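Local coordinates for activator of Hsp90 ATPase homologue 1/2-like C-terminal domain-containing protein (PDB 1XFS), which is of unknown function but belongs to the AHA1 family of Bet v 1-like proteins, whose fold commonly encloses a pocket for small hydrophobic ligands, at residues A[75-80]-A[86-91]; A[27-32]-A[36-41]; A[142-147]-A[151-156]; A[45-50]-A[68-73]. All blocks are in the same frame, centred on the assembly; numbering follows the deposited sequence.

Contact 1 of 4, residues A[75-80]-A[86-91]; sequences GCFLEV and LIWTSA
A beta hairpin with a classic bulge joins residues 75-80 to 86-91, where Leu78 and Glu79 together face Ile87. The two strands are neighbours in the antiparallel sheet of this Bet v 1-like fold. Cys76 and Thr89 form a hydrogen-bonded pair, with Cys76 N to Thr89 O and Thr89 N to Cys76 O both at 2.9 Å. At the bulge, Leu78 N gives Ile87 O a nearly straight bond of 2.8 Å. Glu79 N reaches Ile87 O as well, in a weak bond of 3.4 Å. Ile87 N closes the pair by giving to Glu79 O at 3.0 Å.

Side chains pack on both faces. On one, CD1 of the Phe77 ring lies 3.8 Å from Trp88 CB and also meets Leu86 CD1. On the other, Ile87 spreads its two branches. Ile87 CG2 touches Leu78 CD1, while Ile87 CG1, anti to the carbonyl carbon (chi1 -59°), carries Ile87 CD1 to 3.5 Å from Glu79 OE2. The other carboxylate oxygen of Glu79 is held by Thr81 and by a salt bridge to Arg85. With an alanine at Ile87, Leu78 CD1 and the end of Glu79 would probably lose these contacts, and a gap would open between them. Leu78 CD1 also rests on Thr89 CG2, 3.7 Å away.

Strand 115-122 flanks 85-89 on its far side, and Phe59 of strand 58-64 meets the rings of Phe77 and Trp88. Helix 22-30 covers Val80 and Leu86 through Trp26, while Tyr96 of the second subunit packs on Leu78 and Ile87.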
loop_
_atom_site.group_PDB
_atom_site.type_symbol
_atom_site.label_atom_id
_atom_site.label_comp_id
_atom_site.label_asym_id
_atom_site.label_seq_id
_atom_site.Cartn_x
_atom_site.Cartn_y
_atom_site.Cartn_z
ATOM N N GLY A 75 4.528 5.180 -8.550
ATOM C CA GLY A 75 4.411 4.334 -7.380
ATOM C C GLY A 75 3.916 5.126 -6.188
ATOM O O GLY A 75 3.633 6.322 -6.298
ATOM N N CYS A 76 3.827 4.461 -5.043
ATOM C CA CYS A 76 3.329 5.089 -3.819
ATOM C C CYS A 76 4.181 4.686 -2.615
ATOM O O CYS A 76 4.502 3.515 -2.454
ATOM C CB CYS A 76 1.879 4.633 -3.593
ATOM S SG CYS A 76 1.012 5.392 -2.218
ATOM N N PHE A 77 4.555 5.644 -1.773
ATOM C CA PHE A 77 5.320 5.314 -0.572
ATOM C C PHE A 77 4.359 4.720 0.465
ATOM O O PHE A 77 3.221 5.162 0.594
ATOM C CB PHE A 77 6.012 6.562 -0.003
ATOM C CG PHE A 77 7.190 7.020 -0.815
ATOM C CD1 PHE A 77 8.352 6.252 -0.880
ATOM C CD2 PHE A 77 7.122 8.196 -1.553
ATOM C CE1 PHE A 77 9.437 6.652 -1.684
ATOM C CE2 PHE A 77 8.197 8.607 -2.361
ATOM C CZ PHE A 77 9.350 7.831 -2.419
ATOM N N LEU A 78 4.816 3.702 1.184
ATOM C CA LEU A 78 3.989 3.054 2.194
ATOM C C LEU A 78 4.516 3.270 3.604
ATOM O O LEU A 78 3.748 3.325 4.563
ATOM C CB LEU A 78 3.900 1.561 1.910
ATOM C CG LEU A 78 3.357 1.198 0.531
ATOM C CD1 LEU A 78 3.403 -0.319 0.355
ATOM C CD2 LEU A 78 1.914 1.700 0.384
ATOM N N GLU A 79 5.835 3.359 3.730
ATOM C CA GLU A 79 6.463 3.591 5.018
ATOM C C GLU A 79 7.710 4.433 4.810
ATOM O O GLU A 79 8.490 4.190 3.886
ATOM C CB GLU A 79 6.849 2.276 5.712
ATOM C CG GLU A 79 7.561 2.519 7.050
ATOM C CD GLU A 79 8.039 1.255 7.739
ATOM O OE1 GLU A 79 8.992 1.348 8.541
ATOM O OE2 GLU A 79 7.460 0.169 7.508
ATOM N N VAL A 80 7.873 5.429 5.669
ATOM C CA VAL A 80 9.028 6.309 5.627
ATOM C C VAL A 80 9.513 6.449 7.057
ATOM O O VAL A 80 8.997 7.263 7.825
ATOM C CB VAL A 80 8.673 7.710 5.077
ATOM C CG1 VAL A 80 9.930 8.571 5.001
ATOM C CG2 VAL A 80 8.041 7.586 3.691
ATOM N N LEU A 86 12.492 2.328 4.154
ATOM C CA LEU A 86 11.736 2.974 3.101
ATOM C C LEU A 86 11.010 1.883 2.333
ATOM O O LEU A 86 11.616 0.899 1.916
ATOM C CB LEU A 86 12.669 3.729 2.156
ATOM C CG LEU A 86 11.984 4.563 1.074
ATOM C CD1 LEU A 86 11.137 5.664 1.719
ATOM C CD2 LEU A 86 13.053 5.182 0.183
ATOM N N ILE A 87 9.707 2.045 2.168
ATOM C CA ILE A 87 8.921 1.065 1.433
ATOM C C ILE A 87 8.051 1.768 0.421
ATOM O O ILE A 87 7.353 2.723 0.760
ATOM C CB ILE A 87 7.982 0.252 2.362
ATOM C CG1 ILE A 87 8.799 -0.499 3.433
ATOM C CG2 ILE A 87 7.157 -0.745 1.528
ATOM C CD1 ILE A 87 7.954 -1.382 4.360
ATOM N N TRP A 88 8.114 1.329 -0.833
ATOM C CA TRP A 88 7.263 1.914 -1.867
ATOM C C TRP A 88 6.726 0.771 -2.710
ATOM O O TRP A 88 7.292 -0.323 -2.723
ATOM C CB TRP A 88 8.037 2.926 -2.732
ATOM C CG TRP A 88 9.157 2.359 -3.543
ATOM C CD1 TRP A 88 9.070 1.774 -4.777
ATOM C CD2 TRP A 88 10.540 2.329 -3.182
ATOM N NE1 TRP A 88 10.315 1.385 -5.204
ATOM C CE2 TRP A 88 11.233 1.711 -4.246
ATOM C CE3 TRP A 88 11.261 2.765 -2.065
ATOM C CZ2 TRP A 88 12.618 1.513 -4.219
ATOM C CZ3 TRP A 88 12.637 2.570 -2.040
ATOM C CH2 TRP A 88 13.301 1.949 -3.112
ATOM N N THR A 89 5.611 1.003 -3.385
ATOM C CA THR A 89 5.019 -0.042 -4.196
ATOM C C THR A 89 4.551 0.488 -5.541
ATOM O O THR A 89 4.223 1.667 -5.668
ATOM C CB THR A 89 3.802 -0.683 -3.476
ATOM O OG1 THR A 89 3.299 -1.770 -4.264
ATOM C CG2 THR A 89 2.680 0.341 -3.263
ATOM N N SER A 90 4.544 -0.374 -6.555
ATOM C CA SER A 90 4.059 0.039 -7.864
ATOM C C SER A 90 2.644 -0.497 -8.050
ATOM O O SER A 90 2.028 -0.289 -9.086
ATOM C CB SER A 90 4.998 -0.445 -8.984
ATOM O OG SER A 90 5.117 -1.845 -9.017
ATOM N N ALA A 91 2.129 -1.177 -7.026
ATOM C CA ALA A 91 0.773 -1.739 -7.072
ATOM C C ALA A 91 -0.227 -0.625 -6.775
ATOM O O ALA A 91 -1.429 -0.754 -7.045
ATOM C CB ALA A 91 0.622 -2.854 -6.046
#

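Contact 2 of 4, residues A[27-32]-A[36-41]; sequences RGLTEP and KKWFVP
Trp38 and Gly28 join the loop after helix 32-35 to the end of helix 22-30, part of the helical segment that follows the first strand of this Bet v 1-like fold. The indole N-H is satisfied by a backbone carbonyl: Trp38 NE1 gives to Gly28 O at 2.9 Å, with an N-H...O angle of 149°. The oxygen lies in the indole plane, yet the donor stands above the carbonyl plane, 47° out of it and not on a lone pair. Trp38 CG sits between the backbone N and the carbonyl carbon (chi1 73°), and this swings the ring toward the helix. A phenylalanine in its place would probably leave Gly28 O without this donor.

The second bond is between backbones. Lys36 N gives to Pro32 O at 3.0 Å, closing the short helical turn. The Lys36 ammonium pairs with Glu33. Within 27-32, Arg27 NE makes a salt bridge at 2.7 Å to OE1 of Glu31, just past the helix end. Arg27 O accepts from Glu31 N and Thr30 N.

Leu160 and Leu163 of helix 149-167 also pack on Trp38. At the benzene end of its indole, Trp38 CH2 meets Leu29 CD2 at 3.6 Å.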
loop_
_atom_site.group_PDB
_atom_site.type_symbol
_atom_site.label_atom_id
_atom_site.label_comp_id
_atom_site.label_asym_id
_atom_site.label_seq_id
_atom_site.Cartn_x
_atom_site.Cartn_y
_atom_site.Cartn_z
ATOM N N ARG A 27 19.624 10.242 2.187
ATOM C CA ARG A 27 19.363 11.328 1.255
ATOM C C ARG A 27 19.419 10.812 -0.182
ATOM O O ARG A 27 18.626 11.221 -1.035
ATOM C CB ARG A 27 20.362 12.469 1.453
ATOM C CG ARG A 27 20.226 13.152 2.806
ATOM C CD ARG A 27 21.210 14.300 2.946
ATOM N NE ARG A 27 20.990 15.310 1.919
ATOM C CZ ARG A 27 21.729 16.407 1.776
ATOM N NH1 ARG A 27 22.742 16.637 2.599
ATOM N NH2 ARG A 27 21.450 17.276 0.813
ATOM N N GLY A 28 20.346 9.899 -0.452
ATOM C CA GLY A 28 20.451 9.346 -1.791
ATOM C C GLY A 28 19.203 8.581 -2.204
ATOM O O GLY A 28 18.821 8.577 -3.373
ATOM N N LEU A 29 18.557 7.935 -1.241
ATOM C CA LEU A 29 17.355 7.158 -1.512
ATOM C C LEU A 29 16.080 7.975 -1.613
ATOM O O LEU A 29 15.091 7.509 -2.179
ATOM C CB LEU A 29 17.160 6.112 -0.413
ATOM C CG LEU A 29 18.116 4.924 -0.440
ATOM C CD1 LEU A 29 18.088 4.223 0.904
ATOM C CD2 LEU A 29 17.714 3.978 -1.561
ATOM N N THR A 30 16.109 9.195 -1.091
ATOM C CA THR A 30 14.911 10.020 -1.049
ATOM C C THR A 30 14.896 11.365 -1.775
ATOM O O THR A 30 13.829 11.970 -1.922
ATOM C CB THR A 30 14.536 10.268 0.414
ATOM O OG1 THR A 30 15.610 10.956 1.070
ATOM C CG2 THR A 30 14.311 8.937 1.124
ATOM N N GLU A 31 16.052 11.845 -2.217
ATOM C CA GLU A 31 16.111 13.129 -2.912
ATOM C C GLU A 31 16.178 12.963 -4.429
ATOM O O GLU A 31 17.134 12.402 -4.965
ATOM C CB GLU A 31 17.319 13.938 -2.423
ATOM C CG GLU A 31 17.270 14.263 -0.930
ATOM C CD GLU A 31 18.410 15.161 -0.482
ATOM O OE1 GLU A 31 18.587 15.331 0.746
ATOM O OE2 GLU A 31 19.122 15.710 -1.354
ATOM N N PRO A 32 15.157 13.458 -5.144
ATOM C CA PRO A 32 15.102 13.361 -6.607
ATOM C C PRO A 32 16.408 13.767 -7.305
ATOM O O PRO A 32 16.872 13.072 -8.203
ATOM C CB PRO A 32 13.931 14.274 -6.966
ATOM C CG PRO A 32 13.011 14.098 -5.790
ATOM C CD PRO A 32 13.974 14.162 -4.617
ATOM N N LYS A 36 17.977 10.624 -9.512
ATOM C CA LYS A 36 18.122 10.606 -10.959
ATOM C C LYS A 36 19.537 10.293 -11.433
ATOM O O LYS A 36 19.767 10.125 -12.630
ATOM C CB LYS A 36 17.666 11.936 -11.554
ATOM C CG LYS A 36 18.567 13.105 -11.243
ATOM C CD LYS A 36 18.046 14.355 -11.922
ATOM C CE LYS A 36 19.069 15.473 -11.881
ATOM N NZ LYS A 36 19.459 15.833 -10.497
ATOM N N LYS A 37 20.477 10.194 -10.501
ATOM C CA LYS A 37 21.858 9.903 -10.865
ATOM C C LYS A 37 22.351 8.501 -10.526
ATOM O O LYS A 37 23.533 8.212 -10.713
ATOM C CB LYS A 37 22.794 10.927 -10.227
ATOM C CG LYS A 37 22.619 12.326 -10.772
ATOM C CD LYS A 37 23.636 13.265 -10.179
ATOM C CE LYS A 37 23.559 14.625 -10.834
ATOM N NZ LYS A 37 24.602 15.529 -10.286
ATOM N N TRP A 38 21.471 7.630 -10.040
ATOM C CA TRP A 38 21.893 6.274 -9.684
ATOM C C TRP A 38 20.798 5.213 -9.697
ATOM O O TRP A 38 21.086 4.024 -9.823
ATOM C CB TRP A 38 22.522 6.268 -8.286
ATOM C CG TRP A 38 21.507 6.443 -7.176
ATOM C CD1 TRP A 38 21.102 7.617 -6.604
ATOM C CD2 TRP A 38 20.748 5.404 -6.536
ATOM N NE1 TRP A 38 20.142 7.372 -5.651
ATOM C CE2 TRP A 38 19.905 6.023 -5.588
ATOM C CE3 TRP A 38 20.697 4.009 -6.677
ATOM C CZ2 TRP A 38 19.022 5.297 -4.776
ATOM C CZ3 TRP A 38 19.819 3.284 -5.873
ATOM C CH2 TRP A 38 18.993 3.933 -4.932
ATOM N N PHE A 39 19.548 5.650 -9.556
ATOM C CA PHE A 39 18.392 4.758 -9.485
ATOM C C PHE A 39 18.274 3.720 -10.596
ATOM O O PHE A 39 17.732 2.637 -10.380
ATOM C CB PHE A 39 17.113 5.598 -9.409
ATOM C CG PHE A 39 15.919 4.852 -8.897
ATOM C CD1 PHE A 39 15.900 4.339 -7.600
ATOM C CD2 PHE A 39 14.797 4.685 -9.702
ATOM C CE1 PHE A 39 14.775 3.672 -7.112
ATOM C CE2 PHE A 39 13.666 4.018 -9.223
ATOM C CZ PHE A 39 13.654 3.511 -7.925
ATOM N N VAL A 40 18.769 4.051 -11.785
ATOM C CA VAL A 40 18.729 3.112 -12.896
ATOM C C VAL A 40 20.157 2.829 -13.348
ATOM O O VAL A 40 21.015 3.712 -13.326
ATOM C CB VAL A 40 17.907 3.660 -14.096
ATOM C CG1 VAL A 40 16.446 3.817 -13.685
ATOM C CG2 VAL A 40 18.475 4.990 -14.567
ATOM N N PRO A 41 20.434 1.581 -13.736
ATOM C CA PRO A 41 21.766 1.180 -14.192
ATOM C C PRO A 41 22.066 1.698 -15.591
ATOM O O PRO A 41 21.284 1.485 -16.516
ATOM C CB PRO A 41 21.698 -0.341 -14.135
ATOM C CG PRO A 41 20.267 -0.613 -14.492
ATOM C CD PRO A 41 19.526 0.422 -13.678
#

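Contact 3 of 4, residues A[142-147]-A[151-156]; sequences KLHEEM and EGWGTT
His144 and Trp153 meet where helix 138-145 gives way to the long C-terminal helix 149-167, the helix that packs across the sheet in Bet v 1-like folds. The aromatic contact is slight. His144 NE2 and Trp153 NE1 approach to 4.1 Å, and the ring planes stand at 82°. The centroids of the imidazole and the five-membered indole ring are 5.8 Å apart, an oblique meeting. His144 CG is anti to the backbone N (chi1 -152°), which extends the imidazole toward Trp153 of the next helix. Phe149 adds to the group, edge-to-face with His144 and with its ring also against Trp153, and Met114 touches both side chains.

His144 ND1 is hydrogen-bonded to His135 NE2, outside the two segments. Leu12 and Leu14 of strand 11-18 pack against His144 and Trp153 respectively, seating the pair on the sheet.

Hydrogen bonds within the long helix engage two threonine hydroxyls. Glu151 O accepts from Thr155 N at 2.9 Å and from Thr155 OG1 at 3.0 Å, and the two donors reach it from opposite faces of the carbonyl plane. One residue further along, Thr156 OG1 gives to Trp153 O at 2.7 Å.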
loop_
_atom_site.group_PDB
_atom_site.type_symbol
_atom_site.label_atom_id
_atom_site.label_comp_id
_atom_site.label_asym_id
_atom_site.label_seq_id
_atom_site.Cartn_x
_atom_site.Cartn_y
_atom_site.Cartn_z
ATOM N N LYS A 142 10.187 -14.976 -10.837
ATOM C CA LYS A 142 11.065 -15.608 -11.817
ATOM C C LYS A 142 11.319 -14.652 -12.981
ATOM O O LYS A 142 12.448 -14.526 -13.462
ATOM C CB LYS A 142 10.416 -16.902 -12.323
ATOM C CG LYS A 142 11.267 -17.721 -13.284
ATOM C CD LYS A 142 12.518 -18.260 -12.615
ATOM C CE LYS A 142 13.284 -19.178 -13.557
ATOM N NZ LYS A 142 14.492 -19.754 -12.907
ATOM N N LEU A 143 10.266 -13.972 -13.422
ATOM C CA LEU A 143 10.371 -13.025 -14.525
ATOM C C LEU A 143 11.344 -11.900 -14.193
ATOM O O LEU A 143 12.132 -11.478 -15.043
ATOM C CB LEU A 143 8.999 -12.431 -14.848
ATOM C CG LEU A 143 8.963 -11.390 -15.971
ATOM C CD1 LEU A 143 9.424 -12.029 -17.277
ATOM C CD2 LEU A 143 7.553 -10.840 -16.118
ATOM N N HIS A 144 11.283 -11.410 -12.959
ATOM C CA HIS A 144 12.171 -10.328 -12.538
ATOM C C HIS A 144 13.617 -10.812 -12.581
ATOM O O HIS A 144 14.524 -10.055 -12.926
ATOM C CB HIS A 144 11.809 -9.852 -11.124
ATOM C CG HIS A 144 12.151 -8.418 -10.861
ATOM N ND1 HIS A 144 11.796 -7.768 -9.697
ATOM C CD2 HIS A 144 12.807 -7.502 -11.616
ATOM C CE1 HIS A 144 12.219 -6.516 -9.747
ATOM N NE2 HIS A 144 12.833 -6.330 -10.900
ATOM N N GLU A 145 13.829 -12.076 -12.231
ATOM C CA GLU A 145 15.170 -12.650 -12.261
ATOM C C GLU A 145 15.680 -12.670 -13.699
ATOM O O GLU A 145 16.830 -12.331 -13.965
ATOM C CB GLU A 145 15.159 -14.077 -11.705
ATOM C CG GLU A 145 15.005 -14.166 -10.196
ATOM C CD GLU A 145 15.083 -15.595 -9.696
ATOM O OE1 GLU A 145 16.008 -16.323 -10.114
ATOM O OE2 GLU A 145 14.232 -15.991 -8.873
ATOM N N GLU A 146 14.812 -13.074 -14.620
ATOM C CA GLU A 146 15.164 -13.141 -16.034
ATOM C C GLU A 146 15.252 -11.737 -16.614
ATOM O O GLU A 146 15.618 -11.552 -17.775
ATOM C CB GLU A 146 14.109 -13.942 -16.796
ATOM C CG GLU A 146 13.760 -15.265 -16.141
ATOM C CD GLU A 146 12.657 -16.005 -16.870
ATOM O OE1 GLU A 146 11.603 -15.390 -17.139
ATOM O OE2 GLU A 146 12.841 -17.202 -17.166
HETATM N N MSE A 147 14.908 -10.748 -15.797
HETATM C CA MSE A 147 14.937 -9.356 -16.224
HETATM C C MSE A 147 16.236 -8.690 -15.775
HETATM O O MSE A 147 16.483 -7.524 -16.082
HETATM C CB MSE A 147 13.742 -8.610 -15.632
HETATM C CG MSE A 147 13.201 -7.495 -16.509
HETATM SE SE MSE A 147 12.331 -8.182 -18.095
HETATM C CE MSE A 147 10.585 -8.525 -17.337
ATOM N N GLU A 151 21.727 -8.362 -11.089
ATOM C CA GLU A 151 22.745 -7.536 -11.732
ATOM C C GLU A 151 22.329 -6.071 -11.760
ATOM O O GLU A 151 23.105 -5.187 -11.396
ATOM C CB GLU A 151 23.002 -8.003 -13.168
ATOM C CG GLU A 151 24.080 -7.193 -13.885
ATOM C CD GLU A 151 24.207 -7.545 -15.356
ATOM O OE1 GLU A 151 25.108 -6.991 -16.024
ATOM O OE2 GLU A 151 23.405 -8.368 -15.846
ATOM N N GLY A 152 21.101 -5.829 -12.206
ATOM C CA GLY A 152 20.589 -4.475 -12.294
ATOM C C GLY A 152 20.610 -3.736 -10.975
ATOM O O GLY A 152 21.213 -2.670 -10.867
ATOM N N TRP A 153 19.942 -4.294 -9.971
ATOM C CA TRP A 153 19.900 -3.671 -8.655
ATOM C C TRP A 153 21.300 -3.559 -8.065
ATOM O O TRP A 153 21.633 -2.560 -7.430
ATOM C CB TRP A 153 18.982 -4.468 -7.724
ATOM C CG TRP A 153 17.521 -4.177 -7.953
ATOM C CD1 TRP A 153 16.843 -4.248 -9.138
ATOM C CD2 TRP A 153 16.565 -3.752 -6.971
ATOM N NE1 TRP A 153 15.530 -3.892 -8.956
ATOM C CE2 TRP A 153 15.331 -3.584 -7.636
ATOM C CE3 TRP A 153 16.633 -3.497 -5.594
ATOM C CZ2 TRP A 153 14.169 -3.172 -6.970
ATOM C CZ3 TRP A 153 15.478 -3.086 -4.932
ATOM C CH2 TRP A 153 14.263 -2.929 -5.623
ATOM N N GLY A 154 22.122 -4.580 -8.287
ATOM C CA GLY A 154 23.483 -4.548 -7.778
ATOM C C GLY A 154 24.256 -3.370 -8.344
ATOM O O GLY A 154 25.011 -2.705 -7.635
ATOM N N THR A 155 24.063 -3.113 -9.633
ATOM C CA THR A 155 24.727 -2.007 -10.304
ATOM C C THR A 155 24.248 -0.658 -9.774
ATOM O O THR A 155 25.042 0.275 -9.620
ATOM C CB THR A 155 24.493 -2.066 -11.834
ATOM O OG1 THR A 155 25.147 -3.222 -12.369
ATOM C CG2 THR A 155 25.044 -0.822 -12.519
ATOM N N THR A 156 22.955 -0.546 -9.484
ATOM C CA THR A 156 22.440 0.722 -8.980
ATOM C C THR A 156 23.038 1.059 -7.623
ATOM O O THR A 156 23.334 2.216 -7.351
ATOM C CB THR A 156 20.880 0.734 -8.886
ATOM O OG1 THR A 156 20.437 -0.180 -7.876
ATOM C CG2 THR A 156 20.267 0.348 -10.222
#

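Contact 4 of 4, residues A[45-50]-A[68-73]; sequences SISDCR and GNKFPN
Ser47 and Lys70 link two strands of the antiparallel sheet that are not direct neighbours, 45-51 and 70-81, across the end of strand 58-64 between them. The close part of the contact is a single hydrogen bond. Lys70 NZ gives to Ser47 OG at 2.7 Å. The ammonium also lies close to the carbon behind the hydroxyl, with Lys70 NZ 3.2 Å from Ser47 CB. The lysine chain runs extended out to CE and then bends at its last torsion (chi4 -59°), which turns NZ to the serine. On Ser47 the hydroxyl is anti to the carbonyl carbon (chi1 -51°), and its CB already points toward the strand of Lys70. Gln64 OE1 takes a second bond from the same ammonium. One charged group thus grips two side-chain oxygens.

Beyond this spot the approach is loose. The backbones stay apart, with Ser47 CA and Lys70 CA 7.9 Å from each other. The two segments bury little of each other. Lys70 is exposed and Ser47 partly so, which leaves the bond at the surface, where water could compete for it. Both residues also touch a crystal neighbour, so the lattice may influence the lysine pose.

The chain turns a corner at Ser47, within strand 45-51. Strand 58-64 fills the space between the segments: its Val62 forms backbone bonds with Ser47 and Asp48, and its Met63 does so with Phe71. Cys49 packs on Pro32 and Leu35 of helix 32-35.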
loop_
_atom_site.group_PDB
_atom_site.type_symbol
_atom_site.label_atom_id
_atom_site.label_comp_id
_atom_site.label_asym_id
_atom_site.label_seq_id
_atom_site.Cartn_x
_atom_site.Cartn_y
_atom_site.Cartn_z
ATOM N N SER A 45 18.920 5.899 -18.054
ATOM C CA SER A 45 18.944 7.161 -17.337
ATOM C C SER A 45 17.547 7.561 -16.883
ATOM O O SER A 45 16.560 6.910 -17.232
ATOM C CB SER A 45 19.526 8.260 -18.229
ATOM O OG SER A 45 18.756 8.409 -19.412
ATOM N N ILE A 46 17.472 8.630 -16.096
ATOM C CA ILE A 46 16.194 9.131 -15.600
ATOM C C ILE A 46 15.907 10.500 -16.201
ATOM O O ILE A 46 16.686 11.438 -16.032
ATOM C CB ILE A 46 16.196 9.250 -14.070
ATOM C CG1 ILE A 46 16.396 7.864 -13.448
ATOM C CG2 ILE A 46 14.885 9.870 -13.594
ATOM C CD1 ILE A 46 16.390 7.858 -11.941
ATOM N N SER A 47 14.776 10.603 -16.895
ATOM C CA SER A 47 14.365 11.840 -17.554
ATOM C C SER A 47 13.567 12.752 -16.632
ATOM O O SER A 47 13.427 13.948 -16.897
ATOM C CB SER A 47 13.522 11.513 -18.786
ATOM O OG SER A 47 14.184 10.567 -19.612
ATOM N N ASP A 48 13.036 12.183 -15.556
ATOM C CA ASP A 48 12.256 12.955 -14.602
ATOM C C ASP A 48 12.068 12.127 -13.337
ATOM O O ASP A 48 12.031 10.898 -13.380
ATOM C CB ASP A 48 10.891 13.310 -15.196
ATOM C CG ASP A 48 10.228 14.482 -14.483
ATOM O OD1 ASP A 48 9.081 14.818 -14.835
ATOM O OD2 ASP A 48 10.859 15.074 -13.585
ATOM N N CYS A 49 11.952 12.812 -12.210
ATOM C CA CYS A 49 11.756 12.150 -10.931
ATOM C C CYS A 49 11.069 13.103 -9.966
ATOM O O CYS A 49 11.567 14.200 -9.702
ATOM C CB CYS A 49 13.098 11.688 -10.353
ATOM S SG CYS A 49 12.949 10.889 -8.726
ATOM N N ARG A 50 9.916 12.676 -9.455
ATOM C CA ARG A 50 9.132 13.465 -8.509
ATOM C C ARG A 50 8.941 12.609 -7.260
ATOM O O ARG A 50 8.580 11.434 -7.352
ATOM C CB ARG A 50 7.759 13.808 -9.096
ATOM C CG ARG A 50 7.792 14.701 -10.330
ATOM C CD ARG A 50 8.085 16.147 -9.964
ATOM N NE ARG A 50 7.047 16.715 -9.104
ATOM C CZ ARG A 50 7.053 17.966 -8.653
ATOM N NH1 ARG A 50 8.041 18.788 -8.982
ATOM N NH2 ARG A 50 6.073 18.394 -7.867
ATOM N N GLY A 68 16.259 4.953 -26.395
ATOM C CA GLY A 68 15.616 6.255 -26.402
ATOM C C GLY A 68 14.165 6.238 -25.970
ATOM O O GLY A 68 13.516 7.284 -25.928
ATOM N N ASN A 69 13.649 5.056 -25.652
ATOM C CA ASN A 69 12.261 4.928 -25.223
ATOM C C ASN A 69 12.105 5.389 -23.780
ATOM O O ASN A 69 12.947 5.097 -22.931
ATOM C CB ASN A 69 11.798 3.474 -25.339
ATOM C CG ASN A 69 11.927 2.933 -26.746
ATOM O OD1 ASN A 69 11.404 3.516 -27.693
ATOM N ND2 ASN A 69 12.630 1.815 -26.891
ATOM N N LYS A 70 11.023 6.113 -23.515
ATOM C CA LYS A 70 10.735 6.619 -22.177
ATOM C C LYS A 70 9.621 5.802 -21.540
ATOM O O LYS A 70 8.619 5.491 -22.188
ATOM C CB LYS A 70 10.302 8.087 -22.229
ATOM C CG LYS A 70 11.385 9.073 -22.640
ATOM C CD LYS A 70 10.887 10.500 -22.452
ATOM C CE LYS A 70 11.947 11.521 -22.813
ATOM N NZ LYS A 70 13.171 11.356 -21.996
ATOM N N PHE A 71 9.796 5.458 -20.270
ATOM C CA PHE A 71 8.793 4.685 -19.558
ATOM C C PHE A 71 8.427 5.359 -18.240
ATOM O O PHE A 71 9.178 5.297 -17.268
ATOM C CB PHE A 71 9.299 3.262 -19.291
ATOM C CG PHE A 71 9.745 2.530 -20.532
ATOM C CD1 PHE A 71 11.022 2.720 -21.047
ATOM C CD2 PHE A 71 8.882 1.657 -21.190
ATOM C CE1 PHE A 71 11.437 2.051 -22.201
ATOM C CE2 PHE A 71 9.287 0.983 -22.346
ATOM C CZ PHE A 71 10.567 1.182 -22.849
ATOM N N PRO A 72 7.271 6.041 -18.201
ATOM C CA PRO A 72 6.837 6.712 -16.974
ATOM C C PRO A 72 6.449 5.668 -15.929
ATOM O O PRO A 72 5.660 4.763 -16.212
ATOM C CB PRO A 72 5.644 7.542 -17.443
ATOM C CG PRO A 72 5.063 6.690 -18.537
ATOM C CD PRO A 72 6.307 6.268 -19.293
ATOM N N ASN A 73 7.020 5.788 -14.732
ATOM C CA ASN A 73 6.736 4.859 -13.642
ATOM C C ASN A 73 6.051 5.637 -12.522
ATOM O O ASN A 73 6.479 6.734 -12.172
ATOM C CB ASN A 73 8.030 4.244 -13.094
ATOM C CG ASN A 73 9.022 3.887 -14.184
ATOM O OD1 ASN A 73 9.630 4.765 -14.798
ATOM N ND2 ASN A 73 9.192 2.592 -14.429
#

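From the N terminus, contact 2 comes first and closes a short loop from helix 22-30 around helix 32-35. Contact 4 follows, its segments separated by strand 58-64, and reaches across that strand at the edge of the sheet. Contact 1 then closes the tight hairpin of strands 70-81 and 85-89, sharing strand 70-81 with contact 4. Contact 3 closes the last turn, between the two C-terminal helices. All four are in series; none nests or crosses. Contact 2 is the common neighbour: Leu29 touches Leu86 of contact 1, Trp38 meets Thr156 of contact 3, and Phe39 packs on Ile46 of contact 4.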